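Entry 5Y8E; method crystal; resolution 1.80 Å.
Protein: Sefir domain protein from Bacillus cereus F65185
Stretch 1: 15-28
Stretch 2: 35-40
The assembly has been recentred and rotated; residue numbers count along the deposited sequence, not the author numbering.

Stretch 1 15-28: HKEWVLDLANKLMK
Stretch 2 (35-40) ILDRWH

Residues 15-28 form one unbroken stretch of α-helix, phi/psi near -63/-43, with i to i+4 bonds such as Ala23 N to Val19 O at 2.9 Å. Against it lies a short second stretch: Ile35 is in strand conformation, Leu36 is extended (-128/132), and 37-39 then take helical phi/psi. The backbones come nearest at Ala23 and Leu36, CA to CA 7.4 Å, with Ala23 CB pointing toward the second stretch. No direct hydrogen bond crosses; apolar packing and two waters join the stretches.

Trp39 covers most surface. With chi1 -72° and chi2 -19°, its indole touches Leu20, Ala23 and Met27 in turn: NE1 sits 3.8 Å from Leu20 CD1, CH2 3.7 Å from Ala23 CB, and CZ3 3.7 Å from Met27 SD, an oblique sulfur-aromatic contact. One water accepts from both Trp39 NE1 (3.0 Å) and Asn24 ND2 (3.3 Å), satisfying the indole N-H.

Arg38 (m, t, p, chi4 -168°) points its CA-to-CB bond toward the helix, and its guanidinium lies against Lys16, whose CE lies over one face. A second water donates to Lys16 O (2.7 Å) and accepts from Arg38 NH1 (3.0 Å). Lys16 NZ and Arg38 NH2, like charges, stand 4.6 Å apart.

Leu20 (t, p) and Leu36 (t, p) pack together, Leu20 CD1 to Leu36 CD2 3.8 Å; Leu36 CD2 also meets Ala23 CB at 3.9 Å.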

# COMPACT_ATOMS: atom_id res chain seq x y z
N HIS A 15 -6.12 2.47 13.67
CA HIS A 15 -5.70 2.24 12.30
C HIS A 15 -4.31 1.60 12.27
O HIS A 15 -4.08 0.66 11.50
CB HIS A 15 -5.71 3.53 11.49
CG HIS A 15 -5.33 3.34 10.06
ND1 HIS A 15 -6.08 2.59 9.18
CD2 HIS A 15 -4.27 3.80 9.36
CE1 HIS A 15 -5.50 2.59 7.99
NE2 HIS A 15 -4.40 3.32 8.07
N LYS A 16 -3.40 2.10 13.10
CA LYS A 16 -2.08 1.49 13.24
C LYS A 16 -2.20 0.01 13.61
O LYS A 16 -1.46 -0.83 13.09
CB LYS A 16 -1.25 2.22 14.30
CG LYS A 16 -0.80 3.62 13.89
CD LYS A 16 -0.19 4.38 15.08
CE LYS A 16 1.05 3.68 15.62
NZ LYS A 16 1.51 4.30 16.90
N GLU A 17 -3.14 -0.32 14.49
CA GLU A 17 -3.33 -1.71 14.92
C GLU A 17 -3.89 -2.57 13.79
O GLU A 17 -3.50 -3.73 13.64
CB GLU A 17 -4.23 -1.80 16.17
CG GLU A 17 -4.37 -3.23 16.70
CD GLU A 17 -5.28 -3.36 17.91
OE1 GLU A 17 -6.00 -2.39 18.23
OE2 GLU A 17 -5.29 -4.44 18.53
N TRP A 18 -4.80 -2.02 13.00
CA TRP A 18 -5.33 -2.75 11.85
C TRP A 18 -4.22 -3.09 10.86
O TRP A 18 -4.15 -4.21 10.35
CB TRP A 18 -6.45 -1.95 11.16
CG TRP A 18 -7.13 -2.68 10.03
CD1 TRP A 18 -8.26 -3.45 10.11
CD2 TRP A 18 -6.73 -2.70 8.65
NE1 TRP A 18 -8.59 -3.94 8.86
CE2 TRP A 18 -7.66 -3.49 7.95
CE3 TRP A 18 -5.67 -2.11 7.95
CZ2 TRP A 18 -7.56 -3.72 6.58
CZ3 TRP A 18 -5.57 -2.35 6.59
CH2 TRP A 18 -6.51 -3.14 5.91
N VAL A 19 -3.34 -2.13 10.60
CA VAL A 19 -2.23 -2.36 9.68
C VAL A 19 -1.25 -3.39 10.26
O VAL A 19 -0.79 -4.28 9.55
CB VAL A 19 -1.52 -1.04 9.32
CG1 VAL A 19 -0.25 -1.31 8.51
CG2 VAL A 19 -2.46 -0.13 8.52
N LEU A 20 -0.94 -3.25 11.55
CA LEU A 20 -0.08 -4.22 12.23
C LEU A 20 -0.67 -5.64 12.18
O LEU A 20 0.05 -6.61 11.91
CB LEU A 20 0.17 -3.79 13.68
CG LEU A 20 1.06 -4.72 14.51
CD1 LEU A 20 2.48 -4.77 13.94
CD2 LEU A 20 1.08 -4.30 15.98
N ASP A 21 -1.97 -5.76 12.44
CA ASP A 21 -2.65 -7.05 12.37
C ASP A 21 -2.55 -7.64 10.97
O ASP A 21 -2.36 -8.85 10.80
CB ASP A 21 -4.13 -6.92 12.77
CG ASP A 21 -4.34 -6.68 14.25
OD1 ASP A 21 -3.40 -6.85 15.05
OD2 ASP A 21 -5.48 -6.32 14.62
N LEU A 22 -2.69 -6.79 9.96
CA LEU A 22 -2.60 -7.22 8.56
C LEU A 22 -1.19 -7.70 8.23
O LEU A 22 -1.01 -8.73 7.58
CB LEU A 22 -3.00 -6.09 7.61
CG LEU A 22 -3.04 -6.52 6.14
CD1 LEU A 22 -4.17 -7.53 5.94
CD2 LEU A 22 -3.21 -5.33 5.24
N ALA A 23 -0.19 -6.98 8.69
CA ALA A 23 1.18 -7.35 8.46
C ALA A 23 1.50 -8.75 9.05
O ALA A 23 2.08 -9.58 8.45
CB ALA A 23 2.09 -6.32 9.07
N ASN A 24 1.02 -8.94 10.26
CA ASN A 24 1.26 -10.21 10.94
C ASN A 24 0.56 -11.31 10.19
O ASN A 24 1.08 -12.34 10.01
CB ASN A 24 0.85 -10.17 12.39
CG ASN A 24 1.95 -9.65 13.29
OD1 ASN A 24 2.98 -10.20 13.35
ND2 ASN A 24 1.72 -8.59 13.92
N LYS A 25 -0.64 -11.04 9.78
CA LYS A 25 -1.46 -12.04 9.12
C LYS A 25 -0.82 -12.50 7.80
O LYS A 25 -0.75 -13.64 7.50
CB LYS A 25 -2.86 -11.50 8.89
CG LYS A 25 -3.82 -12.52 8.32
CD LYS A 25 -5.24 -12.02 8.29
CE LYS A 25 -6.23 -13.01 7.76
NZ LYS A 25 -7.57 -12.46 7.55
N LEU A 26 -0.36 -11.50 7.05
CA LEU A 26 0.30 -11.78 5.79
C LEU A 26 1.52 -12.68 5.95
O LEU A 26 1.72 -13.53 5.15
CB LEU A 26 0.72 -10.49 5.08
CG LEU A 26 -0.37 -9.64 4.46
CD1 LEU A 26 0.11 -8.24 4.10
CD2 LEU A 26 -1.00 -10.31 3.32
N MET A 27 2.29 -12.45 6.98
CA MET A 27 3.47 -13.26 7.19
C MET A 27 3.07 -14.66 7.71
O MET A 27 3.64 -15.64 7.35
CB MET A 27 4.47 -12.58 8.13
CG MET A 27 5.14 -11.37 7.50
SD MET A 27 6.75 -10.92 8.27
CE MET A 27 7.61 -12.37 7.92
N LYS A 28 2.06 -14.70 8.55
CA LYS A 28 1.65 -15.97 9.16
C LYS A 28 0.94 -16.88 8.19
O LYS A 28 1.16 -18.06 8.18
CB LYS A 28 0.80 -15.74 10.42
CG LYS A 28 0.17 -16.98 10.96
CD LYS A 28 -0.08 -16.96 12.46
CE LYS A 28 -1.00 -18.13 12.91
NZ LYS A 28 -1.72 -17.83 14.17
N ILE A 35 7.62 -5.71 4.84
CA ILE A 35 8.42 -4.57 5.27
C ILE A 35 7.51 -3.55 5.95
O ILE A 35 6.69 -2.90 5.29
CB ILE A 35 9.14 -3.90 4.06
CG1 ILE A 35 9.98 -4.94 3.31
CG2 ILE A 35 10.00 -2.74 4.54
CD1 ILE A 35 10.52 -4.44 1.95
N LEU A 36 7.67 -3.41 7.26
CA LEU A 36 6.80 -2.54 8.06
C LEU A 36 7.64 -1.58 8.90
O LEU A 36 8.58 -2.01 9.59
CB LEU A 36 5.90 -3.38 8.97
CG LEU A 36 4.85 -2.62 9.79
CD1 LEU A 36 3.83 -1.94 8.87
CD2 LEU A 36 4.16 -3.56 10.78
N ASP A 37 7.30 -0.30 8.87
CA ASP A 37 8.06 0.73 9.58
C ASP A 37 8.31 0.42 11.06
O ASP A 37 9.41 0.60 11.57
CB ASP A 37 7.42 2.12 9.41
CG ASP A 37 5.96 2.17 9.87
OD1 ASP A 37 5.37 1.13 10.26
OD2 ASP A 37 5.37 3.27 9.82
N ARG A 38 7.29 -0.08 11.75
CA ARG A 38 7.43 -0.29 13.19
C ARG A 38 8.35 -1.44 13.56
O ARG A 38 8.99 -1.40 14.62
CB ARG A 38 6.06 -0.42 13.83
CG ARG A 38 5.24 0.84 13.60
CD ARG A 38 3.83 0.66 14.06
NE ARG A 38 3.75 0.47 15.50
CZ ARG A 38 2.65 0.06 16.12
NH1 ARG A 38 1.57 -0.21 15.41
NH2 ARG A 38 2.64 -0.09 17.44
N TRP A 39 8.46 -2.42 12.68
CA TRP A 39 9.37 -3.54 12.89
C TRP A 39 10.81 -3.11 12.66
O TRP A 39 11.75 -3.77 13.12
CB TRP A 39 9.01 -4.72 11.98
CG TRP A 39 7.75 -5.43 12.40
CD1 TRP A 39 7.14 -5.37 13.63
CD2 TRP A 39 6.94 -6.29 11.59
NE1 TRP A 39 6.01 -6.15 13.63
CE2 TRP A 39 5.86 -6.72 12.40
CE3 TRP A 39 7.02 -6.75 10.28
CZ2 TRP A 39 4.87 -7.59 11.91
CZ3 TRP A 39 6.04 -7.60 9.80
CH2 TRP A 39 4.98 -8.01 10.61
N HIS A 40 10.98 -1.99 11.96
CA HIS A 40 12.29 -1.41 11.69
C HIS A 40 12.60 -0.23 12.60
O HIS A 40 13.69 0.35 12.52
CB HIS A 40 12.39 -0.99 10.22
CG HIS A 40 12.51 -2.14 9.27
ND1 HIS A 40 13.72 -2.58 8.78
CD2 HIS A 40 11.57 -2.95 8.73
CE1 HIS A 40 13.52 -3.62 7.98
NE2 HIS A 40 12.22 -3.86 7.93
O HOH W 1 1.13 -0.32 12.45
O HOH W 2 4.20 -7.42 15.71